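PDB 4NAS: ribulose-bisphosphate carboxylase from Alicyclobacillus acidocaldarius subsp. acidocaldarius, which belongs to the ribulose-bisphosphate carboxylase large-chain family, whose members join an N-terminal domain to a catalytic domain of the TIM-barrel clan. Local coordinates for residues I299-S304 with V357-G362; S304-V309 with P346-D351; F379-A384 with P399-A404. One frame throughout, in Å; residues are numbered along the deposited sequence.

Interaction 1: I299-S304 with V357-G362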
loop_
_atom_site.group_PDB
_atom_site.type_symbol
_atom_site.label_atom_id
_atom_site.label_comp_id
_atom_site.label_asym_id
_atom_site.label_seq_id
_atom_site.Cartn_x
_atom_site.Cartn_y
_atom_site.Cartn_z
ATOM N N ILE B 299 1.831 19.698 -0.662
ATOM C CA ILE B 299 2.049 19.855 0.764
ATOM C C ILE B 299 2.114 18.468 1.345
ATOM O O ILE B 299 1.253 17.615 1.056
ATOM C CB ILE B 299 0.891 20.624 1.447
ATOM C CG1 ILE B 299 0.702 22.001 0.796
ATOM C CG2 ILE B 299 1.187 20.807 2.941
ATOM C CD1 ILE B 299 -0.590 22.674 1.185
ATOM N N GLY B 300 3.117 18.226 2.181
ATOM C CA GLY B 300 3.280 16.898 2.741
ATOM C C GLY B 300 3.217 16.927 4.264
ATOM O O GLY B 300 4.002 17.619 4.905
ATOM N N ILE B 301 2.277 16.169 4.823
ATOM C CA ILE B 301 2.071 16.064 6.264
ATOM C C ILE B 301 2.833 14.828 6.753
ATOM O O ILE B 301 2.736 13.774 6.144
ATOM C CB ILE B 301 0.562 15.856 6.565
ATOM C CG1 ILE B 301 -0.269 17.049 6.073
ATOM C CG2 ILE B 301 0.337 15.509 8.053
ATOM C CD1 ILE B 301 -1.788 16.816 6.146
ATOM N N PHE B 302 3.606 14.968 7.824
ATOM C CA PHE B 302 4.399 13.860 8.370
ATOM C C PHE B 302 4.570 14.113 9.873
ATOM O O PHE B 302 4.399 15.257 10.326
ATOM C CB PHE B 302 5.773 13.744 7.641
ATOM C CG PHE B 302 6.584 15.018 7.652
ATOM C CD1 PHE B 302 6.407 15.975 6.665
ATOM C CD2 PHE B 302 7.501 15.275 8.677
ATOM C CE1 PHE B 302 7.138 17.161 6.688
ATOM C CE2 PHE B 302 8.240 16.469 8.709
ATOM C CZ PHE B 302 8.052 17.417 7.717
ATOM N N PRO B 303 4.835 13.057 10.674
ATOM C CA PRO B 303 4.965 13.253 12.129
ATOM C C PRO B 303 6.143 14.154 12.478
ATOM O O PRO B 303 7.225 13.918 11.925
ATOM C CB PRO B 303 5.225 11.824 12.647
ATOM C CG PRO B 303 4.595 10.955 11.659
ATOM C CD PRO B 303 4.728 11.626 10.325
ATOM N N SER B 304 5.939 15.164 13.337
ATOM C CA SER B 304 7.014 16.088 13.732
ATOM C C SER B 304 7.951 15.443 14.745
ATOM O O SER B 304 7.629 14.402 15.317
ATOM C CB SER B 304 6.467 17.364 14.377
ATOM O OG SER B 304 6.042 17.106 15.724
ATOM N N VAL B 357 4.237 24.808 6.688
ATOM C CA VAL B 357 2.845 24.942 7.088
ATOM C C VAL B 357 2.757 24.629 8.574
ATOM O O VAL B 357 3.179 23.551 8.998
ATOM C CB VAL B 357 1.930 23.990 6.326
ATOM C CG1 VAL B 357 0.484 24.148 6.813
ATOM C CG2 VAL B 357 2.034 24.242 4.805
ATOM N N LEU B 358 2.245 25.579 9.364
ATOM C CA LEU B 358 1.970 25.323 10.768
ATOM C C LEU B 358 0.692 24.491 10.826
ATOM O O LEU B 358 -0.414 24.986 10.615
ATOM C CB LEU B 358 1.877 26.624 11.599
ATOM C CG LEU B 358 3.184 27.426 11.670
ATOM C CD1 LEU B 358 2.936 28.875 12.086
ATOM C CD2 LEU B 358 4.207 26.759 12.591
ATOM N N ASN B 359 0.886 23.197 11.060
ATOM C CA ASN B 359 -0.167 22.201 10.999
ATOM C C ASN B 359 -0.771 22.063 12.389
ATOM O O ASN B 359 -0.381 21.194 13.164
ATOM C CB ASN B 359 0.458 20.876 10.529
ATOM C CG ASN B 359 -0.562 19.802 10.231
ATOM O OD1 ASN B 359 -1.741 19.963 10.502
ATOM N ND2 ASN B 359 -0.096 18.675 9.686
ATOM N N ALA B 360 -1.704 22.949 12.719
ATOM C CA ALA B 360 -2.263 22.963 14.060
ATOM C C ALA B 360 -3.582 22.189 14.163
ATOM O O ALA B 360 -4.417 22.241 13.267
ATOM C CB ALA B 360 -2.451 24.389 14.519
ATOM N N GLY B 361 -3.766 21.480 15.268
ATOM C CA GLY B 361 -5.027 20.813 15.540
ATOM C C GLY B 361 -5.526 21.177 16.923
ATOM O O GLY B 361 -6.340 22.093 17.083
ATOM N N GLY B 362 -5.030 20.456 17.929
ATOM C CA GLY B 362 -5.282 20.812 19.314
ATOM C C GLY B 362 -4.745 22.196 19.616
ATOM O O GLY B 362 -5.226 22.869 20.525
#
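With chi1 of Ile299 at -57°, its CG2 branch lies anti to the backbone N and faces Val357, whose own CG2 is anti to the carbonyl carbon and beside N. These two methyls meet at 4.0 Å, Ile299 CG2 to Val357 CG2, a van der Waals contact between side chains that cross at about a right angle. Two residues further along, Asn359 extends its CG trans to its backbone N (chi1 -172°), which carries the amide across to Ile301. Its ND2 lies against both branches of the isoleucine, closer to Ile301 CG2 (3.6 Å) than to Ile301 CG1 (4.0 Å), the two side chains again crossing at about a right angle. The CA atoms of Ile299 and Val357 stand 8.2 Å apart, those of Ile301 and Asn359 8.1 Å, and no hydrogen bond joins the segments. They therefore meet through side chains alone, as expected inside a TIM barrel, where strands separated by one other, here 333-337, meet by side chains pointing into the interior. Strand 299-303 pairs instead with 264-267 and 333-337, and strand 357-359 with 144-146. All four touching residues are buried, yet the Asn359 amide is not without a polar partner: ND2 donates to Ala335 O of strand 333-337, a bond that limits rotation of the amide. The Asn359 side chain lies about 8 Å from a bound calcium ion.

Interaction 2: S304-V309 with P346-D351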
loop_
_atom_site.group_PDB
_atom_site.type_symbol
_atom_site.label_atom_id
_atom_site.label_comp_id
_atom_site.label_asym_id
_atom_site.label_seq_id
_atom_site.Cartn_x
_atom_site.Cartn_y
_atom_site.Cartn_z
ATOM N N SER B 304 5.939 15.164 13.337
ATOM C CA SER B 304 7.014 16.088 13.732
ATOM C C SER B 304 7.951 15.443 14.745
ATOM O O SER B 304 7.629 14.402 15.317
ATOM C CB SER B 304 6.467 17.364 14.377
ATOM O OG SER B 304 6.042 17.106 15.724
HETATM N N MSE B 305 9.084 16.106 14.999
HETATM C CA MSE B 305 10.039 15.640 15.984
HETATM C C MSE B 305 9.565 16.051 17.365
HETATM O O MSE B 305 10.263 15.811 18.347
HETATM C CB MSE B 305 11.424 16.234 15.716
HETATM C CG MSE B 305 12.200 15.557 14.598
HETATM SE SE MSE B 305 12.640 13.735 15.113
HETATM C CE MSE B 305 14.223 14.129 16.190
ATOM N N TYR B 306 8.375 16.649 17.432
ATOM C CA TYR B 306 7.853 17.231 18.679
ATOM C C TYR B 306 6.637 16.494 19.289
ATOM O O TYR B 306 6.132 16.863 20.362
ATOM C CB TYR B 306 7.602 18.747 18.471
ATOM C CG TYR B 306 8.896 19.434 18.053
ATOM C CD1 TYR B 306 9.939 19.580 18.955
ATOM C CD2 TYR B 306 9.110 19.838 16.742
ATOM C CE1 TYR B 306 11.150 20.158 18.581
ATOM C CE2 TYR B 306 10.316 20.412 16.353
ATOM C CZ TYR B 306 11.333 20.569 17.283
ATOM O OH TYR B 306 12.534 21.140 16.924
ATOM N N GLY B 307 6.166 15.450 18.626
ATOM C CA GLY B 307 5.054 14.658 19.145
ATOM C C GLY B 307 5.534 13.468 19.962
ATOM O O GLY B 307 6.734 13.306 20.171
ATOM N N SER B 308 4.602 12.629 20.411
ATOM C CA SER B 308 4.918 11.509 21.299
ATOM C C SER B 308 5.783 10.460 20.615
ATOM O O SER B 308 6.660 9.853 21.229
ATOM C CB SER B 308 3.630 10.842 21.798
ATOM O OG SER B 308 2.784 11.769 22.445
ATOM N N VAL B 309 5.505 10.247 19.338
ATOM C CA VAL B 309 6.222 9.279 18.535
ATOM C C VAL B 309 6.723 10.007 17.293
ATOM O O VAL B 309 5.927 10.537 16.520
ATOM C CB VAL B 309 5.292 8.129 18.114
ATOM C CG1 VAL B 309 6.016 7.175 17.157
ATOM C CG2 VAL B 309 4.732 7.404 19.349
ATOM N N PRO B 346 9.046 29.717 17.052
ATOM C CA PRO B 346 10.428 30.111 16.761
ATOM C C PRO B 346 11.342 28.924 16.465
ATOM O O PRO B 346 12.225 29.033 15.625
ATOM C CB PRO B 346 10.877 30.801 18.057
ATOM C CG PRO B 346 9.617 31.264 18.697
ATOM C CD PRO B 346 8.619 30.184 18.385
ATOM N N ARG B 347 11.154 27.818 17.177
ATOM C CA ARG B 347 11.919 26.609 16.902
ATOM C C ARG B 347 11.580 26.119 15.515
ATOM O O ARG B 347 12.461 25.669 14.772
ATOM C CB ARG B 347 11.635 25.518 17.942
ATOM C CG ARG B 347 12.302 24.174 17.646
ATOM C CD ARG B 347 13.822 24.303 17.403
ATOM N NE ARG B 347 14.576 24.409 18.649
ATOM C CZ ARG B 347 14.943 23.360 19.379
ATOM N NH1 ARG B 347 15.616 23.540 20.503
ATOM N NH2 ARG B 347 14.625 22.126 18.984
ATOM N N LEU B 348 10.304 26.202 15.158
ATOM C CA LEU B 348 9.889 25.766 13.826
ATOM C C LEU B 348 10.502 26.620 12.715
ATOM O O LEU B 348 10.840 26.102 11.656
ATOM C CB LEU B 348 8.363 25.669 13.718
ATOM C CG LEU B 348 7.800 24.484 14.517
ATOM C CD1 LEU B 348 6.276 24.555 14.661
ATOM C CD2 LEU B 348 8.232 23.139 13.887
ATOM N N TYR B 349 10.667 27.918 12.963
ATOM C CA TYR B 349 11.366 28.775 12.009
ATOM C C TYR B 349 12.803 28.297 11.813
ATOM O O TYR B 349 13.338 28.313 10.706
ATOM C CB TYR B 349 11.395 30.212 12.505
ATOM C CG TYR B 349 10.292 31.108 11.997
ATOM C CD1 TYR B 349 9.066 31.172 12.657
ATOM C CD2 TYR B 349 10.490 31.943 10.900
ATOM C CE1 TYR B 349 8.063 32.017 12.222
ATOM C CE2 TYR B 349 9.481 32.795 10.455
ATOM C CZ TYR B 349 8.271 32.824 11.127
ATOM O OH TYR B 349 7.252 33.649 10.707
ATOM N N GLN B 350 13.428 27.880 12.904
ATOM C CA GLN B 350 14.813 27.439 12.854
ATOM C C GLN B 350 14.947 26.102 12.145
ATOM O O GLN B 350 15.844 25.933 11.330
ATOM C CB GLN B 350 15.400 27.396 14.260
ATOM C CG GLN B 350 15.577 28.772 14.839
ATOM C CD GLN B 350 15.974 28.729 16.276
ATOM O OE1 GLN B 350 15.709 27.750 16.975
ATOM N NE2 GLN B 350 16.624 29.783 16.735
ATOM N N ASP B 351 14.015 25.184 12.409
ATOM C CA ASP B 351 13.998 23.877 11.756
ATOM C C ASP B 351 13.680 23.942 10.255
ATOM O O ASP B 351 14.313 23.258 9.446
ATOM C CB ASP B 351 12.983 22.931 12.420
ATOM C CG ASP B 351 13.445 22.404 13.772
ATOM O OD1 ASP B 351 14.576 22.702 14.190
ATOM O OD2 ASP B 351 12.666 21.682 14.427
#
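Tyr306 carries the loop's side of this contact, and its hydroxyl is held by two hydrogen bonds to side chains of helix 345-352. It donates to Asp351 OD2, with 2.6 Å between Tyr306 OH and that oxygen; the carboxylate is met on its syn side, close to its plane. The carboxylate lies at the ring edge, its plane only 13° from that of the ring. As acceptor, Tyr306 OH receives Arg347 NH2 at 3.1 Å with an N-H...O angle of 154°. Here the hydroxyl sits at the guanidinium edge, although ring and guanidinium planes are 62° apart. Arg347 reaches this position because its chain bends at both chi2 and chi3, turning the NH2 edge of the guanidinium toward the tyrosine oxygen. Arg347 and Asp351 are one helical turn apart, so a single hydroxyl links both; donation from the arginine would be expected to strengthen the hydroxyl as a donor to the aspartate.

Apolar contact is lighter. Leu348 CD2 approaches Tyr306 CE2 obliquely at 4.2 Å, and Arg347 CG lies 3.8 Å from Tyr306 CZ.

Within the loop, the bonding is local: Tyr306 N donates to Ser304 OG at 2.9 Å, and Ser304 OG is also bonded to Ala338 O, which ties the backbone N of Tyr306, through the serine, to the chain just after strand 333-337. Ser304 to Gly307 form a type I beta turn, and the Ser304-Tyr306 bond makes an ST turn, here in the connection that leads from barrel strand 299-303 to helix 313-324.

Interaction 3: F379-A384 with P399-A404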
loop_
_atom_site.group_PDB
_atom_site.type_symbol
_atom_site.label_atom_id
_atom_site.label_comp_id
_atom_site.label_asym_id
_atom_site.label_seq_id
_atom_site.Cartn_x
_atom_site.Cartn_y
_atom_site.Cartn_z
ATOM N N PHE B 379 -0.458 33.621 14.560
ATOM C CA PHE B 379 -0.098 34.869 13.914
ATOM C C PHE B 379 0.661 35.841 14.845
ATOM O O PHE B 379 1.570 36.549 14.397
ATOM C CB PHE B 379 -1.329 35.494 13.234
ATOM C CG PHE B 379 -1.725 34.792 11.956
ATOM C CD1 PHE B 379 -0.996 34.989 10.786
ATOM C CD2 PHE B 379 -2.800 33.919 11.922
ATOM C CE1 PHE B 379 -1.333 34.332 9.606
ATOM C CE2 PHE B 379 -3.147 33.254 10.734
ATOM C CZ PHE B 379 -2.414 33.468 9.580
ATOM N N ASP B 380 0.334 35.835 16.138
ATOM C CA ASP B 380 1.065 36.648 17.124
ATOM C C ASP B 380 2.546 36.230 17.245
ATOM O O ASP B 380 3.457 37.072 17.314
ATOM C CB ASP B 380 0.389 36.575 18.505
ATOM C CG ASP B 380 -0.962 37.291 18.550
ATOM O OD1 ASP B 380 -1.145 38.263 17.789
ATOM O OD2 ASP B 380 -1.836 36.885 19.362
ATOM N N ALA B 381 2.770 34.924 17.273
ATOM C CA ALA B 381 4.116 34.355 17.321
ATOM C C ALA B 381 4.883 34.597 16.028
ATOM O O ALA B 381 6.086 34.854 16.047
ATOM C CB ALA B 381 4.039 32.857 17.616
ATOM N N ILE B 382 4.190 34.488 14.900
ATOM C CA ILE B 382 4.783 34.841 13.614
ATOM C C ILE B 382 5.250 36.293 13.659
ATOM O O ILE B 382 6.383 36.610 13.282
ATOM C CB ILE B 382 3.797 34.589 12.448
ATOM C CG1 ILE B 382 3.713 33.079 12.168
ATOM C CG2 ILE B 382 4.220 35.380 11.190
ATOM C CD1 ILE B 382 2.791 32.686 11.010
ATOM N N TRP B 383 4.392 37.174 14.159
ATOM C CA TRP B 383 4.760 38.581 14.323
ATOM C C TRP B 383 5.997 38.757 15.204
ATOM O O TRP B 383 6.901 39.526 14.873
ATOM C CB TRP B 383 3.600 39.403 14.892
ATOM C CG TRP B 383 3.941 40.869 15.002
ATOM C CD1 TRP B 383 3.708 41.836 14.069
ATOM C CD2 TRP B 383 4.598 41.520 16.097
ATOM N NE1 TRP B 383 4.170 43.050 14.515
ATOM C CE2 TRP B 383 4.719 42.884 15.759
ATOM C CE3 TRP B 383 5.090 41.084 17.332
ATOM C CZ2 TRP B 383 5.316 43.816 16.608
ATOM C CZ3 TRP B 383 5.682 42.008 18.171
ATOM C CH2 TRP B 383 5.792 43.359 17.805
ATOM N N ALA B 384 6.036 38.036 16.314
ATOM C CA ALA B 384 7.127 38.204 17.262
ATOM C C ALA B 384 8.442 37.840 16.588
ATOM O O ALA B 384 9.422 38.585 16.675
ATOM C CB ALA B 384 6.903 37.363 18.518
ATOM N N PRO B 399 -3.150 39.119 23.915
ATOM C CA PRO B 399 -3.762 38.141 24.823
ATOM C C PRO B 399 -3.829 36.721 24.244
ATOM O O PRO B 399 -3.771 35.770 25.020
ATOM C CB PRO B 399 -5.166 38.710 25.062
ATOM C CG PRO B 399 -5.422 39.588 23.890
ATOM C CD PRO B 399 -4.097 40.186 23.546
ATOM N N ALA B 400 -3.945 36.576 22.930
ATOM C CA ALA B 400 -3.997 35.230 22.333
ATOM C C ALA B 400 -2.716 34.455 22.620
ATOM O O ALA B 400 -2.752 33.367 23.204
ATOM C CB ALA B 400 -4.266 35.311 20.838
ATOM N N LEU B 401 -1.586 35.026 22.213
ATOM C CA LEU B 401 -0.282 34.433 22.479
ATOM C C LEU B 401 -0.090 34.189 23.969
ATOM O O LEU B 401 0.445 33.161 24.378
ATOM C CB LEU B 401 0.834 35.340 21.960
ATOM C CG LEU B 401 2.269 34.848 22.185
ATOM C CD1 LEU B 401 2.497 33.496 21.488
ATOM C CD2 LEU B 401 3.279 35.874 21.714
ATOM N N ARG B 402 -0.532 35.153 24.777
ATOM C CA ARG B 402 -0.447 35.063 26.227
ATOM C C ARG B 402 -1.097 33.776 26.755
ATOM O O ARG B 402 -0.477 33.010 27.491
ATOM C CB ARG B 402 -1.132 36.290 26.834
ATOM C CG ARG B 402 -1.276 36.298 28.332
ATOM C CD ARG B 402 -2.245 37.407 28.733
ATOM N NE ARG B 402 -3.625 36.933 28.867
ATOM C CZ ARG B 402 -4.703 37.714 28.768
ATOM N NH1 ARG B 402 -5.920 37.199 28.920
ATOM N NH2 ARG B 402 -4.568 39.008 28.506
ATOM N N GLN B 403 -2.350 33.544 26.380
ATOM C CA GLN B 403 -3.058 32.334 26.786
ATOM C C GLN B 403 -2.362 31.064 26.287
ATOM O O GLN B 403 -2.267 30.065 27.012
ATOM C CB GLN B 403 -4.511 32.379 26.306
ATOM C CG GLN B 403 -5.349 33.419 27.043
ATOM C CD GLN B 403 -6.798 33.456 26.593
ATOM O OE1 GLN B 403 -7.106 33.901 25.488
ATOM N NE2 GLN B 403 -7.706 33.005 27.468
ATOM N N ALA B 404 -1.866 31.115 25.054
ATOM C CA ALA B 404 -1.201 29.967 24.445
ATOM C C ALA B 404 0.084 29.660 25.173
ATOM O O ALA B 404 0.400 28.504 25.401
ATOM C CB ALA B 404 -0.912 30.228 22.977
HETATM O O HOH W 1 -3.613 38.422 20.722
#
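Leu401 and Asp380 bury the most surface here, and they meet at their bases: Asp380 CB lies 3.7 Å from Leu401 CB, where helices 371-386 and 399-408 cross. The short segments' axes approach to 9.2 Å with a crossing angle of -101°, so the helices are nearly perpendicular and few residues meet. In Leu401, chi1 of 179° puts CG on the Ala381 side, and chi2 of 60° turns CD1 to it, 4.2 Å from Ala381 CB. Leu391 of helix 391-394 packs against both of these residues. Asp380 turns its carboxylate instead to the start of helix 399-408. Its OD2 sits 3.2 Å from Ala400 CB and accepts a weak hydrogen bond from Leu401 N at 3.4 Å. A water supplies a second link, donating to Asp380 OD2 at 2.7 Å and accepting from Ala400 N at 2.9 Å. The side chain of Arg398 also lies against Asp380. One carboxylate oxygen thus serves two successive backbone N-H groups, one directly and one through water. Because these belong to the first turn of a helix, whose N-terminal end carries a partial positive charge, the surroundings would be expected to keep the aspartate ionised.

How the interactions relate
All three contacts lie in the TIM-barrel part of the chain, at increasing distance from the chain's centre (about 10, 16 and 28 Å between centres). Interaction 1 is in the barrel interior. Interactions 1 and 2 have centres 10 Å apart and share Ser304, where strand 299-303 passes into its loop. Along the chain, 346-351 falls between 304-309 and 357-362, and helix 345-352 leads into strand 357-359. Interaction 3 follows later, its centre 18 to 19 Å from the others. Leu358 touches Leu348 and Ile382, and Tyr349 also meets Ile382. The contacts thus run from the barrel interior to the helices outside it, joining strand 357-359, its preceding helix and the C-terminal helices.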